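Putative cytochrome P450 120 (Synechocystis sp., PDB 2VE3) is a heme-containing cytochrome P450 that binds retinoic acid and probably acts as a monooxygenase, inserting oxygen into its substrate. Local coordinates at residues 168-173 with 201-206; 348-353 with 380-385; 354-359 with 374-379. All blocks are in the same frame, centred on the assembly; numbering follows the deposited sequence.

Contact 1 (168-173 with 201-206); sequences PQLFPW and ALLLAE
Leu-202 lies across the indole of Trp-173 at about a right angle, its CB 3.8 Å from the centroid of the six-membered ring and 8° off the normal, a CH-pi contact. Its CD1 extends over the pyrrole part and comes within 3.4 Å of Trp-173 NE1. The opposite face of the indole is met by Gln-169 O, toward the rim, so the ring lies between a backbone carbonyl on one face and a leucine on the other. Leu-203 slides past the base of the tryptophan in the opposite direction: its CD2, near the plane of the indole at its edge, is 3.7 Å from Trp-173 CB and 4.1 Å from Leu-170 CD1. One turn on, Glu-206 brings CG to the benzo edge, 3.4 Å from Trp-173 CZ3, and bends at chi2 (-56°), with its carboxylate plane well turned from the indole. An alanine at Trp-173 would probably leave Leu-202 CB and CD1 and Glu-206 CG without the surface they pack on, opening a gap between the helices. The contact joins helices 170-181 and 192-215, the F and G helices of the P450 fold; behind it Leu-170 touches helix 143-159, and Leu-203 reaches Leu-249 of helix 241-272.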
loop_
_atom_site.group_PDB
_atom_site.type_symbol
_atom_site.label_atom_id
_atom_site.label_comp_id
_atom_site.label_asym_id
_atom_site.label_seq_id
_atom_site.Cartn_x
_atom_site.Cartn_y
_atom_site.Cartn_z
ATOM N N PRO A 168 -9.415 -12.989 18.185
ATOM C CA PRO A 168 -9.839 -13.806 17.076
ATOM C C PRO A 168 -10.838 -12.883 16.333
ATOM O O PRO A 168 -11.330 -13.200 15.251
ATOM C CB PRO A 168 -10.575 -14.963 17.761
ATOM C CG PRO A 168 -10.939 -14.441 19.174
ATOM C CD PRO A 168 -10.436 -13.017 19.252
ATOM N N GLN A 169 -11.101 -11.734 16.959
ATOM C CA GLN A 169 -12.054 -10.717 16.525
ATOM C C GLN A 169 -11.358 -9.579 15.781
ATOM O O GLN A 169 -12.016 -8.725 15.174
ATOM C CB GLN A 169 -12.752 -10.123 17.755
ATOM C CG GLN A 169 -13.872 -10.950 18.346
ATOM C CD GLN A 169 -14.548 -10.250 19.523
ATOM O OE1 GLN A 169 -13.941 -10.071 20.585
ATOM N NE2 GLN A 169 -15.813 -9.860 19.343
ATOM N N LEU A 170 -10.028 -9.579 15.853
ATOM C CA LEU A 170 -9.176 -8.495 15.371
ATOM C C LEU A 170 -9.227 -8.348 13.848
ATOM O O LEU A 170 -9.326 -7.232 13.331
ATOM C CB LEU A 170 -7.735 -8.739 15.833
ATOM C CG LEU A 170 -6.880 -7.579 16.357
ATOM C CD1 LEU A 170 -7.546 -6.807 17.502
ATOM C CD2 LEU A 170 -5.539 -8.101 16.820
ATOM N N PHE A 171 -9.149 -9.488 13.157
ATOM C CA PHE A 171 -9.215 -9.576 11.691
ATOM C C PHE A 171 -10.588 -9.160 11.156
ATOM O O PHE A 171 -10.662 -8.275 10.313
ATOM C CB PHE A 171 -8.808 -10.988 11.222
ATOM C CG PHE A 171 -8.826 -11.179 9.730
ATOM C CD1 PHE A 171 -7.863 -10.583 8.923
ATOM C CD2 PHE A 171 -9.798 -11.977 9.131
ATOM C CE1 PHE A 171 -7.876 -10.764 7.545
ATOM C CE2 PHE A 171 -9.816 -12.175 7.745
ATOM C CZ PHE A 171 -8.848 -11.564 6.954
ATOM N N PRO A 172 -11.680 -9.767 11.663
ATOM C CA PRO A 172 -13.031 -9.353 11.270
ATOM C C PRO A 172 -13.282 -7.846 11.397
ATOM O O PRO A 172 -13.882 -7.242 10.495
ATOM C CB PRO A 172 -13.920 -10.105 12.261
ATOM C CG PRO A 172 -13.124 -11.312 12.643
ATOM C CD PRO A 172 -11.708 -10.896 12.618
ATOM N N TRP A 173 -12.827 -7.251 12.498
ATOM C CA TRP A 173 -12.944 -5.816 12.731
ATOM C C TRP A 173 -12.139 -4.983 11.721
ATOM O O TRP A 173 -12.644 -4.007 11.175
ATOM C CB TRP A 173 -12.518 -5.464 14.166
ATOM C CG TRP A 173 -13.508 -5.887 15.228
ATOM C CD1 TRP A 173 -14.854 -6.122 15.065
ATOM C CD2 TRP A 173 -13.242 -6.077 16.621
ATOM N NE1 TRP A 173 -15.431 -6.471 16.268
ATOM C CE2 TRP A 173 -14.466 -6.453 17.237
ATOM C CE3 TRP A 173 -12.089 -5.980 17.409
ATOM C CZ2 TRP A 173 -14.568 -6.727 18.603
ATOM C CZ3 TRP A 173 -12.192 -6.251 18.770
ATOM C CH2 TRP A 173 -13.430 -6.622 19.352
ATOM N N ALA A 201 -13.567 1.957 16.784
ATOM C CA ALA A 201 -13.782 2.083 18.233
ATOM C C ALA A 201 -13.421 0.785 18.942
ATOM O O ALA A 201 -12.724 0.789 19.964
ATOM C CB ALA A 201 -15.231 2.469 18.536
ATOM N N LEU A 202 -13.895 -0.325 18.389
ATOM C CA LEU A 202 -13.619 -1.645 18.942
ATOM C C LEU A 202 -12.139 -1.998 18.870
ATOM O O LEU A 202 -11.600 -2.583 19.806
ATOM C CB LEU A 202 -14.468 -2.710 18.240
ATOM C CG LEU A 202 -15.981 -2.666 18.493
ATOM C CD1 LEU A 202 -16.727 -3.509 17.451
ATOM C CD2 LEU A 202 -16.338 -3.125 19.899
ATOM N N LEU A 203 -11.484 -1.638 17.765
ATOM C CA LEU A 203 -10.056 -1.907 17.605
ATOM C C LEU A 203 -9.195 -1.079 18.548
ATOM O O LEU A 203 -8.232 -1.600 19.103
ATOM C CB LEU A 203 -9.592 -1.685 16.154
ATOM C CG LEU A 203 -10.107 -2.664 15.093
ATOM C CD1 LEU A 203 -10.047 -2.049 13.712
ATOM C CD2 LEU A 203 -9.334 -3.974 15.155
ATOM N N LEU A 204 -9.516 0.206 18.719
ATOM C CA LEU A 204 -8.735 1.066 19.619
ATOM C C LEU A 204 -8.852 0.572 21.067
ATOM O O LEU A 204 -7.857 0.536 21.795
ATOM C CB LEU A 204 -9.189 2.530 19.518
ATOM C CG LEU A 204 -8.923 3.334 18.241
ATOM C CD1 LEU A 204 -9.653 4.671 18.344
ATOM C CD2 LEU A 204 -7.437 3.562 18.022
ATOM N N ALA A 205 -10.060 0.163 21.462
ATOM C CA ALA A 205 -10.308 -0.338 22.810
ATOM C C ALA A 205 -9.460 -1.570 23.101
ATOM O O ALA A 205 -8.954 -1.720 24.203
ATOM C CB ALA A 205 -11.800 -0.627 23.019
ATOM N N GLU A 206 -9.292 -2.433 22.100
ATOM C CA GLU A 206 -8.405 -3.598 22.189
ATOM C C GLU A 206 -6.931 -3.241 22.210
ATOM O O GLU A 206 -6.163 -3.823 22.972
ATOM C CB GLU A 206 -8.654 -4.567 21.025
ATOM C CG GLU A 206 -9.942 -5.330 21.150
ATOM C CD GLU A 206 -10.018 -6.083 22.465
ATOM O OE1 GLU A 206 -9.268 -7.078 22.613
ATOM O OE2 GLU A 206 -10.816 -5.665 23.346
#

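Contact 2 (348-353 with 380-385); sequences QTHADP and AHVPFG. With HEM (protoporphyrin IX containing Fe), chain C.
His-350 and Val-382 tie the chain at the short K' helix of the P450 fold to the irregular chain that leads into the heme-binding loop, whose signature begins at Phe-384 and leads to Cys-391, the axial ligand of the heme iron by similarity. The bond between them runs from Val-382 N to His-350 NE2, 2.9 Å long with an N-H...N angle of 155°, and the amide nitrogen lies in the plane of the imidazole. Further along the same edge, His-350 CE1 meets Pro-383 CD at 3.8 Å. The imidazoles of His-350 and His-381 are nearly parallel (9°) but slid apart, with centroids 5.2 Å from each other, so they barely overlap; Pro-383 CD sits over the centre of the His-381 ring. Thr-349 contributes CG2, which lies 3.6 Å from Ala-380 O, while its OG1 turns to Gly-61 N. From Val-382 to Gly-385 the chain makes a type I turn beneath the heme: Phe-384 CE1 approaches pyrrole carbon C3B at 3.6 Å, and Gly-385, at positive phi, has its N 3.5 Å from methyl CMA; a CB on this residue would be crowded by the propionate carbon CAA. Because NE2 accepts the Val-382 N-H and ND1 is also hydrogen-bonded elsewhere, both nitrogens of this buried ring are satisfied, which is consistent with a neutral His-350 whose two bonds would limit its rotation.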
loop_
_atom_site.group_PDB
_atom_site.type_symbol
_atom_site.label_atom_id
_atom_site.label_comp_id
_atom_site.label_asym_id
_atom_site.label_seq_id
_atom_site.Cartn_x
_atom_site.Cartn_y
_atom_site.Cartn_z
ATOM N N GLN A 348 -1.977 5.952 -13.256
ATOM C CA GLN A 348 -1.835 6.614 -14.560
ATOM C C GLN A 348 -0.361 6.719 -15.005
ATOM O O GLN A 348 -0.037 6.430 -16.168
ATOM C CB GLN A 348 -2.529 7.989 -14.589
ATOM C CG GLN A 348 -4.022 7.956 -14.291
ATOM C CD GLN A 348 -4.662 9.342 -14.072
ATOM O OE1 GLN A 348 -5.681 9.452 -13.395
ATOM N NE2 GLN A 348 -4.069 10.391 -14.647
ATOM N N THR A 349 0.523 7.113 -14.089
ATOM C CA THR A 349 1.953 7.238 -14.396
ATOM C C THR A 349 2.516 5.919 -14.904
ATOM O O THR A 349 3.283 5.897 -15.868
ATOM C CB THR A 349 2.775 7.726 -13.180
ATOM O OG1 THR A 349 2.212 8.935 -12.666
ATOM C CG2 THR A 349 4.231 7.998 -13.567
ATOM N N HIS A 350 2.108 4.824 -14.264
ATOM C CA HIS A 350 2.614 3.490 -14.590
ATOM C C HIS A 350 2.004 2.889 -15.849
ATOM O O HIS A 350 2.453 1.847 -16.316
ATOM C CB HIS A 350 2.416 2.550 -13.402
ATOM C CG HIS A 350 3.323 2.844 -12.244
ATOM N ND1 HIS A 350 3.422 2.013 -11.152
ATOM C CD2 HIS A 350 4.159 3.879 -12.004
ATOM C CE1 HIS A 350 4.281 2.526 -10.289
ATOM N NE2 HIS A 350 4.739 3.658 -10.780
ATOM N N ALA A 351 0.991 3.556 -16.389
ATOM C CA ALA A 351 0.376 3.156 -17.655
ATOM C C ALA A 351 0.794 4.070 -18.807
ATOM O O ALA A 351 0.318 3.905 -19.930
ATOM C CB ALA A 351 -1.164 3.121 -17.521
ATOM N N ASP A 352 1.685 5.023 -18.542
ATOM C CA ASP A 352 2.181 5.923 -19.591
ATOM C C ASP A 352 3.008 5.151 -20.619
ATOM O O ASP A 352 3.984 4.521 -20.261
ATOM C CB ASP A 352 3.000 7.068 -18.994
ATOM C CG ASP A 352 3.494 8.047 -20.050
ATOM O OD1 ASP A 352 2.668 8.711 -20.719
ATOM O OD2 ASP A 352 4.723 8.157 -20.208
ATOM N N PRO A 353 2.593 5.177 -21.904
ATOM C CA PRO A 353 3.323 4.407 -22.930
ATOM C C PRO A 353 4.701 4.951 -23.300
ATOM O O PRO A 353 5.518 4.205 -23.831
ATOM C CB PRO A 353 2.372 4.411 -24.130
ATOM C CG PRO A 353 1.503 5.617 -23.943
ATOM C CD PRO A 353 1.406 5.863 -22.458
ATOM N N ALA A 380 9.297 8.220 -12.407
ATOM C CA ALA A 380 8.605 7.461 -13.438
ATOM C C ALA A 380 8.004 6.151 -12.877
ATOM O O ALA A 380 6.962 5.660 -13.338
ATOM C CB ALA A 380 9.585 7.169 -14.579
ATOM N N HIS A 381 8.688 5.593 -11.883
ATOM C CA HIS A 381 8.256 4.415 -11.157
ATOM C C HIS A 381 8.065 4.908 -9.722
ATOM O O HIS A 381 9.027 5.165 -9.001
ATOM C CB HIS A 381 9.342 3.346 -11.268
ATOM C CG HIS A 381 9.009 2.040 -10.612
ATOM N ND1 HIS A 381 8.057 1.175 -11.106
ATOM C CD2 HIS A 381 9.548 1.425 -9.536
ATOM C CE1 HIS A 381 7.998 0.102 -10.341
ATOM N NE2 HIS A 381 8.898 0.226 -9.386
ATOM N N VAL A 382 6.806 5.100 -9.336
ATOM C CA VAL A 382 6.467 5.647 -8.028
ATOM C C VAL A 382 5.418 4.833 -7.234
ATOM O O VAL A 382 4.438 5.408 -6.746
ATOM C CB VAL A 382 6.035 7.132 -8.130
ATOM C CG1 VAL A 382 7.244 8.025 -8.478
ATOM C CG2 VAL A 382 4.861 7.325 -9.122
ATOM N N PRO A 383 5.646 3.516 -7.065
ATOM C CA PRO A 383 4.721 2.644 -6.316
ATOM C C PRO A 383 4.675 3.016 -4.811
ATOM O O PRO A 383 3.678 2.768 -4.145
ATOM C CB PRO A 383 5.315 1.241 -6.515
ATOM C CG PRO A 383 6.805 1.503 -6.745
ATOM C CD PRO A 383 6.845 2.779 -7.532
ATOM N N PHE A 384 5.751 3.629 -4.308
ATOM C CA PHE A 384 5.845 4.081 -2.911
ATOM C C PHE A 384 5.781 5.603 -2.767
ATOM O O PHE A 384 6.086 6.145 -1.696
ATOM C CB PHE A 384 7.124 3.547 -2.254
ATOM C CG PHE A 384 7.232 2.037 -2.277
ATOM C CD1 PHE A 384 6.470 1.248 -1.401
ATOM C CD2 PHE A 384 8.067 1.400 -3.195
ATOM C CE1 PHE A 384 6.566 -0.146 -1.418
ATOM C CE2 PHE A 384 8.168 0.002 -3.217
ATOM C CZ PHE A 384 7.418 -0.765 -2.330
ATOM N N GLY A 385 5.384 6.287 -3.830
ATOM C CA GLY A 385 5.334 7.742 -3.831
ATOM C C GLY A 385 6.720 8.360 -3.951
ATOM O O GLY A 385 7.630 7.788 -4.577
HETATM C CHA HEM C . 3.067 6.126 2.611
HETATM C CHB HEM C . 2.613 2.845 -0.948
HETATM C CHC HEM C . 3.452 -0.745 2.227
HETATM C CHD HEM C . 3.352 2.436 5.851
HETATM C C1A HEM C . 2.885 5.573 1.349
HETATM C C2A HEM C . 2.648 6.278 0.102
HETATM C C3A HEM C . 2.541 5.359 -0.878
HETATM C C4A HEM C . 2.680 4.055 -0.279
HETATM C CMA HEM C . 2.284 5.600 -2.377
HETATM C CAA HEM C . 2.596 7.816 -0.058
HETATM C CBA HEM C . 1.180 8.375 0.047
HETATM C CGA HEM C . 1.291 9.885 0.049
HETATM O O1A HEM C . 1.761 10.439 -0.987
HETATM O O2A HEM C . 0.910 10.526 1.074
HETATM C C1B HEM C . 2.842 1.593 -0.408
HETATM C C2B HEM C . 2.953 0.340 -1.141
HETATM C C3B HEM C . 3.193 -0.653 -0.260
HETATM C C4B HEM C . 3.234 -0.055 1.049
HETATM C CMB HEM C . 2.823 0.217 -2.675
HETATM C CAB HEM C . 3.373 -2.186 -0.512
HETATM C CBB HEM C . 3.978 -2.692 -1.599
HETATM C C1C HEM C . 3.550 -0.211 3.490
HETATM C C2C HEM C . 3.873 -0.930 4.706
HETATM C C3C HEM C . 3.848 -0.053 5.718
HETATM C C4C HEM C . 3.489 1.251 5.160
HETATM C CMC HEM C . 4.223 -2.442 4.783
HETATM C CAC HEM C . 4.167 -0.330 7.216
HETATM C CBC HEM C . 3.351 -1.001 8.037
HETATM C C1D HEM C . 3.178 3.700 5.325
HETATM C C2D HEM C . 2.920 4.874 6.117
HETATM C C3D HEM C . 2.822 6.030 5.116
HETATM C C4D HEM C . 3.061 5.438 3.813
HETATM C CMD HEM C . 2.765 4.937 7.659
HETATM C CAD HEM C . 2.552 7.524 5.412
HETATM C CBD HEM C . 3.867 8.284 5.248
HETATM C CGD HEM C . 3.674 9.749 5.559
HETATM O O1D HEM C . 4.711 10.443 5.713
HETATM O O2D HEM C . 2.511 10.241 5.660
HETATM N NA HEM C . 2.897 4.227 1.077
HETATM N NB HEM C . 3.002 1.312 0.930
HETATM N NC HEM C . 3.310 1.117 3.798
HETATM N ND HEM C . 3.270 4.066 3.979
HETATM FE FE HEM C . 3.414 2.661 2.412
#

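Contact 3 (354-359 with 374-379); sequences DLYPDP and THNPPF
Leu-355 and Asn-376 cross obliquely where two parts of the P450 meander, the irregular chain between the K' helix and the heme-binding loop, fold against each other. The carboxamide of Asn-376 points at the leucine backbone: its ND2 donates to Leu-355 O over 3.0 Å in a nearly straight bond (173°). The acceptor lies in the plane of the amide, whereas the donor approaches at 124° to the C=O bond and is tilted somewhat out of the carbonyl plane. Beside this bond the leucine side chain departs from the staggered rotamers: chi1, at -109°, sets CG, from which CD1 reaches the asparagine and the proline after it. CD1 touches both, 3.8 Å from Asn-376 OD1 and 3.8 Å from Pro-377 CG. Pro-377 in turn rests on Ala-62 of helix 62-68. A polar side chain thus grips the backbone of segment 354-359 while the following proline packs on Leu-355 CD1, joining two loops that have no regular structure of their own. The Tyr-356 hydroxyl is hydrogen-bonded to Ala-380 O, and a water links it to the asparagine: this water donates to Tyr-356 OH at 3.0 Å and accepts from Asn-376 ND2 at 3.3 Å, using the amide hydrogen not directed at Leu-355 O.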
loop_
_atom_site.group_PDB
_atom_site.type_symbol
_atom_site.label_atom_id
_atom_site.label_comp_id
_atom_site.label_asym_id
_atom_site.label_seq_id
_atom_site.Cartn_x
_atom_site.Cartn_y
_atom_site.Cartn_z
ATOM N N ASP A 354 4.958 6.225 -23.009
ATOM C CA ASP A 354 6.290 6.819 -23.183
ATOM C C ASP A 354 7.251 6.318 -22.120
ATOM O O ASP A 354 8.416 6.008 -22.403
ATOM C CB ASP A 354 6.219 8.350 -23.098
ATOM C CG ASP A 354 5.352 8.968 -24.177
ATOM O OD1 ASP A 354 5.184 8.352 -25.247
ATOM O OD2 ASP A 354 4.847 10.090 -23.957
ATOM N N LEU A 355 6.761 6.268 -20.885
ATOM C CA LEU A 355 7.475 5.664 -19.768
ATOM C C LEU A 355 7.569 4.140 -19.871
ATOM O O LEU A 355 8.610 3.548 -19.591
ATOM C CB LEU A 355 6.762 6.056 -18.466
ATOM C CG LEU A 355 7.392 7.041 -17.474
ATOM C CD1 LEU A 355 8.397 8.005 -18.122
ATOM C CD2 LEU A 355 6.309 7.787 -16.667
ATOM N N TYR A 356 6.470 3.510 -20.266
ATOM C CA TYR A 356 6.372 2.052 -20.310
ATOM C C TYR A 356 5.839 1.568 -21.656
ATOM O O TYR A 356 4.635 1.375 -21.812
ATOM C CB TYR A 356 5.510 1.537 -19.136
ATOM C CG TYR A 356 6.063 1.970 -17.803
ATOM C CD1 TYR A 356 7.244 1.406 -17.301
ATOM C CD2 TYR A 356 5.456 2.993 -17.077
ATOM C CE1 TYR A 356 7.773 1.821 -16.093
ATOM C CE2 TYR A 356 5.980 3.424 -15.866
ATOM C CZ TYR A 356 7.130 2.829 -15.380
ATOM O OH TYR A 356 7.647 3.229 -14.191
ATOM N N PRO A 357 6.736 1.392 -22.640
ATOM C CA PRO A 357 6.339 0.901 -23.968
ATOM C C PRO A 357 5.549 -0.409 -23.881
ATOM O O PRO A 357 6.018 -1.360 -23.254
ATOM C CB PRO A 357 7.683 0.691 -24.673
ATOM C CG PRO A 357 8.597 1.668 -24.021
ATOM C CD PRO A 357 8.188 1.657 -22.569
ATOM N N ASP A 358 4.365 -0.439 -24.503
ATOM C CA ASP A 358 3.359 -1.501 -24.315
ATOM C C ASP A 358 3.027 -1.621 -22.835
ATOM O O ASP A 358 3.372 -2.628 -22.203
ATOM C CB ASP A 358 3.839 -2.860 -24.841
ATOM C CG ASP A 358 3.936 -2.908 -26.345
ATOM O OD1 ASP A 358 3.151 -2.201 -27.023
ATOM O OD2 ASP A 358 4.803 -3.675 -26.846
ATOM N N PRO A 359 2.351 -0.597 -22.278
ATOM C CA PRO A 359 2.167 -0.453 -20.827
ATOM C C PRO A 359 1.412 -1.612 -20.196
ATOM O O PRO A 359 1.553 -1.871 -19.005
ATOM C CB PRO A 359 1.341 0.834 -20.713
ATOM C CG PRO A 359 0.649 0.958 -22.061
ATOM C CD PRO A 359 1.684 0.494 -23.017
ATOM N N THR A 374 15.318 2.043 -16.554
ATOM C CA THR A 374 16.525 2.459 -15.827
ATOM C C THR A 374 17.009 3.863 -16.197
ATOM O O THR A 374 17.500 4.603 -15.339
ATOM C CB THR A 374 17.685 1.493 -16.073
ATOM O OG1 THR A 374 17.978 1.479 -17.473
ATOM C CG2 THR A 374 17.326 0.078 -15.600
ATOM N N HIS A 375 16.911 4.228 -17.469
ATOM C CA HIS A 375 17.219 5.602 -17.841
ATOM C C HIS A 375 15.984 6.427 -18.208
ATOM O O HIS A 375 16.065 7.338 -19.026
ATOM C CB HIS A 375 18.363 5.717 -18.884
ATOM C CG HIS A 375 18.474 4.556 -19.830
ATOM N ND1 HIS A 375 19.533 3.670 -19.797
ATOM C CD2 HIS A 375 17.675 4.154 -20.849
ATOM C CE1 HIS A 375 19.373 2.762 -20.746
ATOM N NE2 HIS A 375 18.252 3.031 -21.396
ATOM N N ASN A 376 14.847 6.102 -17.584
ATOM C CA ASN A 376 13.644 6.942 -17.626
ATOM C C ASN A 376 13.911 8.217 -16.806
ATOM O O ASN A 376 14.858 8.250 -16.007
ATOM C CB ASN A 376 12.419 6.184 -17.055
ATOM C CG ASN A 376 11.479 5.635 -18.143
ATOM O OD1 ASN A 376 11.456 6.117 -19.274
ATOM N ND2 ASN A 376 10.682 4.629 -17.782
ATOM N N PRO A 377 13.101 9.276 -17.004
ATOM C CA PRO A 377 13.200 10.431 -16.102
ATOM C C PRO A 377 12.953 10.053 -14.635
ATOM O O PRO A 377 12.399 8.985 -14.363
ATOM C CB PRO A 377 12.102 11.378 -16.610
ATOM C CG PRO A 377 11.209 10.538 -17.459
ATOM C CD PRO A 377 12.101 9.498 -18.064
ATOM N N PRO A 378 13.419 10.883 -13.686
ATOM C CA PRO A 378 13.053 10.670 -12.284
ATOM C C PRO A 378 11.541 10.659 -12.076
ATOM O O PRO A 378 10.816 11.334 -12.806
ATOM C CB PRO A 378 13.667 11.881 -11.570
ATOM C CG PRO A 378 14.823 12.280 -12.447
ATOM C CD PRO A 378 14.356 12.016 -13.850
ATOM N N PHE A 379 11.082 9.883 -11.097
ATOM C CA PHE A 379 9.654 9.863 -10.683
ATOM C C PHE A 379 8.728 9.185 -11.690
ATOM O O PHE A 379 7.536 9.503 -11.781
ATOM C CB PHE A 379 9.147 11.270 -10.312
ATOM C CG PHE A 379 9.921 11.923 -9.194
ATOM C CD1 PHE A 379 9.863 11.415 -7.897
ATOM C CD2 PHE A 379 10.712 13.044 -9.439
ATOM C CE1 PHE A 379 10.580 12.015 -6.853
ATOM C CE2 PHE A 379 11.435 13.664 -8.396
ATOM C CZ PHE A 379 11.364 13.141 -7.107
HETATM O O HOH W 1 10.542 3.555 -14.702
#

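Contacts 2 and 3 touch each other, their centres 8 Å apart, with contact 3 nested inside the loop that contact 2 closes. Tyr-356 bridges them, and its CD2 packs 3.3 Å from His-350 O. Contact 2 is the one that reaches the heme; the side chain of Pro-383 is about 8 Å from that of Cys-391 and about 11 Å from the bound retinoic acid. In contact 3 the side chain of Tyr-356 is about 13 Å from the heme, further from it than contact 2. Contact 1 lies on the other side of the chain's centre, its centre 35 Å from that of contact 2 and 42 Å from that of contact 3.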